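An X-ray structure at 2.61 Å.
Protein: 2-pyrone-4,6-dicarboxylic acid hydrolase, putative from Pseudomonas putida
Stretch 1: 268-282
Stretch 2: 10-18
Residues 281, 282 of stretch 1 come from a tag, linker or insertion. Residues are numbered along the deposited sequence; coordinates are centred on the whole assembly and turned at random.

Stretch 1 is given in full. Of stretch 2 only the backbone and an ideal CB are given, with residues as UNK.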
ATOM      1  N   LEU A 268       3.145   7.641 -11.329  1.00 13.82           N
ATOM      2  CA  LEU A 268       3.247   6.437 -10.538  1.00 11.34           C
ATOM      3  C   LEU A 268       4.446   6.405  -9.614  1.00 10.80           C
ATOM      4  O   LEU A 268       4.425   5.703  -8.588  1.00 11.26           O
ATOM      5  CB  LEU A 268       3.283   5.209 -11.448  1.00 11.47           C
ATOM      6  CG  LEU A 268       2.099   4.964 -12.391  1.00 11.77           C
ATOM      7  CD1 LEU A 268       2.396   3.743 -13.246  1.00 11.49           C
ATOM      8  CD2 LEU A 268       0.815   4.775 -11.616  1.00 10.96           C
ATOM      9  N   LEU A 269       5.489   7.158  -9.947  1.00  7.89           N
ATOM     10  CA  LEU A 269       6.690   7.131  -9.126  1.00  6.18           C
ATOM     11  C   LEU A 269       6.897   8.362  -8.268  1.00  7.36           C
ATOM     12  O   LEU A 269       7.781   8.383  -7.420  1.00  9.20           O
ATOM     13  CB  LEU A 269       7.909   6.928 -10.014  1.00  5.63           C
ATOM     14  CG  LEU A 269       7.879   5.802 -11.062  1.00  5.56           C
ATOM     15  CD1 LEU A 269       9.284   5.709 -11.639  1.00  3.36           C
ATOM     16  CD2 LEU A 269       7.468   4.446 -10.463  1.00  4.91           C
ATOM     17  N   LEU A 270       6.068   9.379  -8.454  1.00  8.02           N
ATOM     18  CA  LEU A 270       6.237  10.581  -7.671  1.00  8.82           C
ATOM     19  C   LEU A 270       4.970  11.407  -7.414  1.00 10.67           C
ATOM     20  O   LEU A 270       4.455  11.439  -6.297  1.00 12.50           O
ATOM     21  CB  LEU A 270       7.285  11.461  -8.343  1.00  9.09           C
ATOM     22  CG  LEU A 270       7.675  12.711  -7.552  1.00  6.03           C
ATOM     23  CD1 LEU A 270       8.512  12.327  -6.359  1.00  5.90           C
ATOM     24  CD2 LEU A 270       8.427  13.628  -8.444  1.00  4.15           C
ATOM     25  N   ASP A 271       4.493  12.094  -8.451  1.00 11.30           N
ATOM     26  CA  ASP A 271       3.321  12.959  -8.357  1.00 11.63           C
ATOM     27  C   ASP A 271       2.201  12.441  -7.478  1.00 10.11           C
ATOM     28  O   ASP A 271       1.916  13.038  -6.443  1.00  9.93           O
ATOM     29  CB  ASP A 271       2.803  13.271  -9.758  1.00 15.02           C
ATOM     30  CG  ASP A 271       3.677  14.285 -10.485  1.00 17.53           C
ATOM     31  OD1 ASP A 271       4.823  14.510 -10.017  1.00 16.02           O
ATOM     32  OD2 ASP A 271       3.216  14.852 -11.517  1.00 19.40           O
ATOM     33  N   THR A 272       1.571  11.345  -7.879  1.00  7.20           N
ATOM     34  CA  THR A 272       0.498  10.775  -7.083  1.00  7.06           C
ATOM     35  C   THR A 272       0.885  10.516  -5.632  1.00  7.92           C
ATOM     36  O   THR A 272       0.316  11.110  -4.729  1.00  7.91           O
ATOM     37  CB  THR A 272      -0.000   9.462  -7.692  1.00  6.10           C
ATOM     38  OG1 THR A 272      -0.432   9.700  -9.034  1.00  9.75           O
ATOM     39  CG2 THR A 272      -1.179   8.921  -6.907  1.00  5.99           C
ATOM     40  N   ALA A 273       1.847   9.638  -5.390  1.00  8.42           N
ATOM     41  CA  ALA A 273       2.205   9.362  -4.014  1.00 10.14           C
ATOM     42  C   ALA A 273       2.569  10.632  -3.265  1.00 12.51           C
ATOM     43  O   ALA A 273       2.295  10.747  -2.072  1.00 14.24           O
ATOM     44  CB  ALA A 273       3.347   8.377  -3.951  1.00 10.72           C
ATOM     45  N   ARG A 274       3.182  11.592  -3.954  1.00 14.56           N
ATOM     46  CA  ARG A 274       3.581  12.856  -3.316  1.00 15.20           C
ATOM     47  C   ARG A 274       2.392  13.663  -2.784  1.00 15.01           C
ATOM     48  O   ARG A 274       2.520  14.414  -1.821  1.00 15.99           O
ATOM     49  CB  ARG A 274       4.377  13.717  -4.298  1.00 17.91           C
ATOM     50  CG  ARG A 274       4.699  15.123  -3.799  1.00 20.21           C
ATOM     51  CD  ARG A 274       5.638  15.809  -4.758  1.00 24.19           C
ATOM     52  NE  ARG A 274       5.083  15.789  -6.111  1.00 27.47           N
ATOM     53  CZ  ARG A 274       3.939  16.374  -6.443  1.00 28.11           C
ATOM     54  NH1 ARG A 274       3.495  16.308  -7.691  1.00 29.28           N
ATOM     55  NH2 ARG A 274       3.243  17.030  -5.522  1.00 28.60           N
ATOM     56  N   ALA A 275       1.240  13.513  -3.423  1.00 14.30           N
ATOM     57  CA  ALA A 275       0.051  14.222  -2.984  1.00 14.41           C
ATOM     58  C   ALA A 275      -0.581  13.503  -1.788  1.00 15.07           C
ATOM     59  O   ALA A 275      -0.672  14.068  -0.699  1.00 17.24           O
ATOM     60  CB  ALA A 275      -0.944  14.334  -4.125  1.00 13.03           C
ATOM     61  N   LEU A 276      -0.992  12.254  -1.989  1.00 14.44           N
ATOM     62  CA  LEU A 276      -1.627  11.460  -0.936  1.00 13.66           C
ATOM     63  C   LEU A 276      -0.863  11.431   0.382  1.00 14.00           C
ATOM     64  O   LEU A 276      -1.462  11.492   1.454  1.00 15.64           O
ATOM     65  CB  LEU A 276      -1.834  10.021  -1.414  1.00 11.32           C
ATOM     66  CG  LEU A 276      -2.812   9.177  -0.603  1.00 10.33           C
ATOM     67  CD1 LEU A 276      -4.204   9.728  -0.852  1.00  8.79           C
ATOM     68  CD2 LEU A 276      -2.723   7.713  -1.003  1.00  6.69           C
ATOM     69  N   PHE A 277       0.457  11.326   0.310  1.00 15.46           N
ATOM     70  CA  PHE A 277       1.260  11.272   1.530  1.00 18.19           C
ATOM     71  C   PHE A 277       1.886  12.603   1.873  1.00 18.72           C
ATOM     72  O   PHE A 277       2.709  12.684   2.772  1.00 20.58           O
ATOM     73  CB  PHE A 277       2.365  10.208   1.422  1.00 16.12           C
ATOM     74  CG  PHE A 277       1.843   8.823   1.231  1.00 13.94           C
ATOM     75  CD1 PHE A 277       1.566   8.351  -0.041  1.00 12.25           C
ATOM     76  CD2 PHE A 277       1.560   8.014   2.327  1.00 14.45           C
ATOM     77  CE1 PHE A 277       1.008   7.100  -0.226  1.00 13.42           C
ATOM     78  CE2 PHE A 277       1.001   6.755   2.154  1.00 13.96           C
ATOM     79  CZ  PHE A 277       0.723   6.297   0.874  1.00 14.09           C
ATOM     80  N   GLY A 278       1.500  13.647   1.157  1.00 20.04           N
ATOM     81  CA  GLY A 278       2.063  14.951   1.441  1.00 23.76           C
ATOM     82  C   GLY A 278       3.579  14.989   1.567  1.00 25.31           C
ATOM     83  O   GLY A 278       4.117  15.130   2.673  1.00 24.79           O
ATOM     84  N   PHE A 279       4.270  14.856   0.438  1.00 26.38           N
ATOM     85  CA  PHE A 279       5.720  14.907   0.417  1.00 28.80           C
ATOM     86  C   PHE A 279       6.151  16.279  -0.073  1.00 32.63           C
ATOM     87  O   PHE A 279       7.130  16.422  -0.792  1.00 34.86           O
ATOM     88  CB  PHE A 279       6.279  13.819  -0.488  1.00 25.03           C
ATOM     89  CG  PHE A 279       6.523  12.527   0.219  1.00 23.53           C
ATOM     90  CD1 PHE A 279       7.514  12.427   1.182  1.00 23.82           C
ATOM     91  CD2 PHE A 279       5.766  11.410  -0.070  1.00 23.36           C
ATOM     92  CE1 PHE A 279       7.742  11.227   1.847  1.00 22.92           C
ATOM     93  CE2 PHE A 279       5.990  10.207   0.590  1.00 22.42           C
ATOM     94  CZ  PHE A 279       6.977  10.118   1.545  1.00 21.16           C
ATOM     95  N   GLU A 280       5.401  17.288   0.344  1.00 37.43           N
ATOM     96  CA  GLU A 280       5.657  18.677  -0.018  1.00 41.53           C
ATOM     97  C   GLU A 280       7.099  19.113   0.234  1.00 42.82           C
ATOM     98  O   GLU A 280       7.378  19.776   1.238  1.00 43.07           O
ATOM     99  CB  GLU A 280       4.698  19.587   0.768  1.00 42.61           C
ATOM    100  CG  GLU A 280       3.216  19.194   0.636  1.00 43.91           C
ATOM    101  CD  GLU A 280       2.307  19.917   1.624  1.00 43.93           C
ATOM    102  OE1 GLU A 280       2.527  19.770   2.848  1.00 43.00           O
ATOM    103  OE2 GLU A 280       1.371  20.620   1.175  1.00 42.61           O
ATOM    104  N   LEU A 281       8.011  18.737  -0.663  1.00 44.09           N
ATOM    105  CA  LEU A 281       9.415  19.134  -0.522  1.00 46.90           C
ATOM    106  C   LEU A 281       9.862  20.016  -1.686  1.00 48.39           C
ATOM    107  O   LEU A 281      10.214  21.184  -1.496  1.00 48.55           O
ATOM    108  CB  LEU A 281      10.342  17.914  -0.435  1.00 46.38           C
ATOM    109  CG  LEU A 281      10.650  17.328   0.948  1.00 46.98           C
ATOM    110  CD1 LEU A 281      11.699  16.242   0.790  1.00 46.05           C
ATOM    111  CD2 LEU A 281      11.154  18.416   1.903  1.00 46.65           C
ATOM    112  N   GLU A 282       9.842  19.455  -2.890  1.00 49.17           N
ATOM    113  CA  GLU A 282      10.243  20.196  -4.070  1.00 49.15           C
ATOM    114  C   GLU A 282      11.686  20.681  -3.918  1.00 49.16           C
ATOM    115  O   GLU A 282      12.543  20.235  -4.717  1.00 49.51           O
ATOM    116  CB  GLU A 282       9.300  21.381  -4.274  1.00 49.06           C
ATOM    117  CG  GLU A 282       9.378  22.014  -5.651  1.00 48.90           C
ATOM    118  CD  GLU A 282       8.289  23.046  -5.879  1.00 49.26           C
ATOM    119  OE1 GLU A 282       7.964  23.303  -7.066  1.00 46.40           O
ATOM    120  OE2 GLU A 282       7.771  23.602  -4.875  1.00 48.93           O
ATOM    121  N   UNK A  10      17.021  13.256   0.845  1.00 32.19           N
ATOM    122  CA  UNK A  10      16.899  14.738   0.684  1.00 31.48           C
ATOM    123  C   UNK A  10      16.078  15.044  -0.569  1.00 31.12           C
ATOM    124  O   UNK A  10      14.849  15.070  -0.509  1.00 31.09           O
ATOM    125  CB  UNK A  10      18.274  15.401   0.586  1.00 31.48           C
ATOM    126  N   UNK A  11      16.756  15.257  -1.698  1.00 29.89           N
ATOM    127  CA  UNK A  11      16.094  15.567  -2.969  1.00 28.45           C
ATOM    128  C   UNK A  11      14.958  14.601  -3.349  1.00 26.70           C
ATOM    129  O   UNK A  11      15.184  13.411  -3.551  1.00 25.47           O
ATOM    130  CB  UNK A  11      17.138  15.571  -4.087  1.00 28.45           C
ATOM    131  N   UNK A  12      13.744  15.142  -3.460  1.00 25.08           N
ATOM    132  CA  UNK A  12      12.556  14.371  -3.816  1.00 22.18           C
ATOM    133  C   UNK A  12      12.639  13.967  -5.279  1.00 21.37           C
ATOM    134  O   UNK A  12      12.112  14.654  -6.161  1.00 22.12           O
ATOM    135  CB  UNK A  12      11.280  15.171  -3.548  1.00 22.18           C
ATOM    136  N   UNK A  13      13.297  12.845  -5.534  1.00 20.03           N
ATOM    137  CA  UNK A  13      13.465  12.353  -6.896  1.00 18.70           C
ATOM    138  C   UNK A  13      12.358  11.350  -7.296  1.00 17.76           C
ATOM    139  O   UNK A  13      11.836  11.417  -8.412  1.00 17.28           O
ATOM    140  CB  UNK A  13      14.840  11.698  -7.038  1.00 18.70           C
ATOM    141  N   UNK A  14      12.008  10.425  -6.397  1.00 15.56           N
ATOM    142  CA  UNK A  14      10.935   9.456  -6.652  1.00 13.58           C
ATOM    143  C   UNK A  14      10.462   8.836  -5.342  1.00 12.78           C
ATOM    144  O   UNK A  14      11.260   8.650  -4.422  1.00 12.98           O
ATOM    145  CB  UNK A  14      11.407   8.364  -7.614  1.00 13.58           C
ATOM    146  N   UNK A  15       9.168   8.508  -5.272  1.00 12.17           N
ATOM    147  CA  UNK A  15       8.565   7.940  -4.058  1.00 11.49           C
ATOM    148  C   UNK A  15       7.992   6.529  -4.154  1.00 11.04           C
ATOM    149  O   UNK A  15       7.093   6.263  -4.947  1.00 11.38           O
ATOM    150  CB  UNK A  15       7.441   8.870  -3.597  1.00 11.49           C
ATOM    151  N   UNK A  16       8.511   5.639  -3.310  1.00 10.46           N
ATOM    152  CA  UNK A  16       8.058   4.241  -3.236  1.00  9.87           C
ATOM    153  C   UNK A  16       6.908   4.134  -2.238  1.00  9.43           C
ATOM    154  O   UNK A  16       7.111   4.355  -1.055  1.00  9.43           O
ATOM    155  CB  UNK A  16       9.205   3.312  -2.834  1.00  9.87           C
ATOM    156  N   UNK A  17       5.708   3.799  -2.693  1.00 11.00           N
ATOM    157  CA  UNK A  17       4.602   3.651  -1.751  1.00 13.45           C
ATOM    158  C   UNK A  17       4.496   2.162  -1.428  1.00 14.31           C
ATOM    159  O   UNK A  17       4.732   1.326  -2.284  1.00 16.51           O
ATOM    160  CB  UNK A  17       3.292   4.201  -2.319  1.00 13.45           C
ATOM    161  N   UNK A  18       4.185   1.827  -0.188  1.00 15.39           N
ATOM    162  CA  UNK A  18       4.062   0.419   0.214  1.00 16.14           C
ATOM    163  C   UNK A  18       5.386  -0.359   0.332  1.00 14.66           C
ATOM    164  O   UNK A  18       6.030  -0.686  -0.656  1.00 13.62           O
ATOM    165  CB  UNK A  18       3.164  -0.301  -0.794  1.00 16.14           C
TER

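Position 10 directs its CA-to-CB bond away from stretch 1, and nothing there lies within 5.5 Å of the ideal CB. The geometry therefore sets almost no limit on size or polarity. The residue is Leu-10; its contact is through the backbone, where Leu-10 O lies 3.6 Å from Leu-281 CD1, an atom of a tag residue.

Position 11 also points away into open space, with phi/psi of -50/118 that nearly any residue can adopt. A polar side chain would be as acceptable as an apolar one, and the residue is His-11.

Position 12 is different. Its CB points toward stretch 1, and the ideal CB sits 4.3 Å from the CB of Leu-281 and 4.9 Å from the CD1 of Leu-270. The surroundings are largely aliphatic, extended by the methylene carbons of Arg-274 and the CB of Phe-279, so a medium-sized apolar side chain such as leucine, isoleucine or methionine would suit. The residue is Leu-12, with chi1 t and chi2 p. Its CG packs 3.7 Å from Leu-270 CD1, its CD1 lies 4.1 Å from Phe-279 CB, and its CD2 reaches to 3.4 Å from Arg-274 CD, near the plane of the guanidinium at its edge. That guanidinium is engaged within stretch 1, where Arg-274 NH1 forms a salt bridge with Asp-271 OD1 at 3.2 Å.

Position 13 turns away again, with no atom of stretch 1 near its ideal CB; small polar residues and many others would fit. It is Thr-13, whose carbonyl O is 4.0 Å from Leu-270 CD1.

At position 14 the CA-to-CB bond runs sideways, yet the backbone is close: its CA is 4.9 Å from the CA of Leu-270, and the ideal CB is only 3.6 Å from the O of Leu-269. A small side chain suits so close an approach, though a larger one leading outward is not excluded. Ala-14 is found, its CB 4.5 Å from Leu-269 CB.

Position 15 has both a backbone and a side-chain role. Its amide faces the carbonyl of Leu-269, while CB points toward an apolar pocket made by Leu-270, Ala-273, the backbone of Arg-274 and the Phe-279 ring. Valine, isoleucine or leucine would be reasonable, and the extended phi/psi of -117/122 accommodates beta-branching. Ile-15 N donates to Leu-269 O at 2.6 Å and 161°. Ile-15 CG1 lies 3.7 Å from Leu-270 CD1, CG2 4.0 Å from Ala-273 CB, and CD1 3.2 Å from Phe-279 CD2. The O of a water lies 2.6 Å from Ile-15 O and 2.9 Å from Leu-268 O, within hydrogen-bonding distance of both carbonyls.

Position 16 points away, leaving its identity open from this side; Asp-16 bonds elsewhere in the structure.

Position 17 points toward Phe-277 CE1, 4.2 Å from the ideal CB, so alanine, serine or cysteine could fit. Ser-17 CB approaches Phe-277 CE1 at 4.3 Å, oblique to the ring.

Position 18, sideways and distant with positive phi, might suggest glycine or asparagine; it is His-18.

Stretch 2 10-18: LHLTAIDSH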
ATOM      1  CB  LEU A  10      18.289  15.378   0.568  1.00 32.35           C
ATOM      2  CG  LEU A  10      18.336  16.904   0.726  1.00 33.37           C
ATOM      3  CD1 LEU A  10      18.151  17.275   2.199  1.00 32.95           C
ATOM      4  CD2 LEU A  10      19.669  17.441   0.223  1.00 33.84           C
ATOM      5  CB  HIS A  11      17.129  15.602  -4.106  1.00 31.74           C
ATOM      6  CG  HIS A  11      17.965  16.845  -4.141  1.00 33.93           C
ATOM      7  ND1 HIS A  11      17.513  18.031  -4.684  1.00 34.67           N
ATOM      8  CD2 HIS A  11      19.219  17.089  -3.696  1.00 34.18           C
ATOM      9  CE1 HIS A  11      18.455  18.951  -4.569  1.00 35.82           C
ATOM     10  NE2 HIS A  11      19.501  18.405  -3.973  1.00 35.80           N
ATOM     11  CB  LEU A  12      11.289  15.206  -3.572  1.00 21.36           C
ATOM     12  CG  LEU A  12       9.895  14.625  -3.875  1.00 21.66           C
ATOM     13  CD1 LEU A  12       9.535  13.539  -2.889  1.00 21.62           C
ATOM     14  CD2 LEU A  12       8.865  15.720  -3.804  1.00 22.95           C
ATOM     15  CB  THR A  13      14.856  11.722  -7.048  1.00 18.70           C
ATOM     16  OG1 THR A  13      15.084  11.397  -8.419  1.00 23.66           O
ATOM     17  CG2 THR A  13      14.974  10.470  -6.196  1.00 17.42           C
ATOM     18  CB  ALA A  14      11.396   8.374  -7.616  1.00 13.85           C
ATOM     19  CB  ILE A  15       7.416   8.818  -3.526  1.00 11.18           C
ATOM     20  CG1 ILE A  15       7.891  10.264  -3.310  1.00 11.44           C
ATOM     21  CG2 ILE A  15       6.899   8.225  -2.221  1.00 10.02           C
ATOM     22  CD1 ILE A  15       6.753  11.273  -3.129  1.00  7.63           C
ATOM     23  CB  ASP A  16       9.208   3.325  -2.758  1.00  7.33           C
ATOM     24  CG  ASP A  16       8.732   1.926  -2.356  1.00  8.24           C
ATOM     25  OD1 ASP A  16       9.574   1.143  -1.842  1.00  7.25           O
ATOM     26  OD2 ASP A  16       7.528   1.601  -2.558  1.00  7.11           O
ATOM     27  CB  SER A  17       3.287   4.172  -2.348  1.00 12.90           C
ATOM     28  OG  SER A  17       2.920   3.456  -3.509  1.00 11.56           O
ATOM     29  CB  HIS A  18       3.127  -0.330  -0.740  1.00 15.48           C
ATOM     30  CG  HIS A  18       2.372  -1.439  -0.086  1.00 17.53           C
ATOM     31  ND1 HIS A  18       2.969  -2.616   0.309  1.00 19.93           N
ATOM     32  CD2 HIS A  18       1.068  -1.545   0.258  1.00 18.21           C
ATOM     33  CE1 HIS A  18       2.064  -3.402   0.864  1.00 20.02           C
ATOM     34  NE2 HIS A  18       0.902  -2.776   0.846  1.00 20.35           N
TER
HETATM   35  O   HOH W   1       4.575   6.126  -5.687  1.00  1.00           O
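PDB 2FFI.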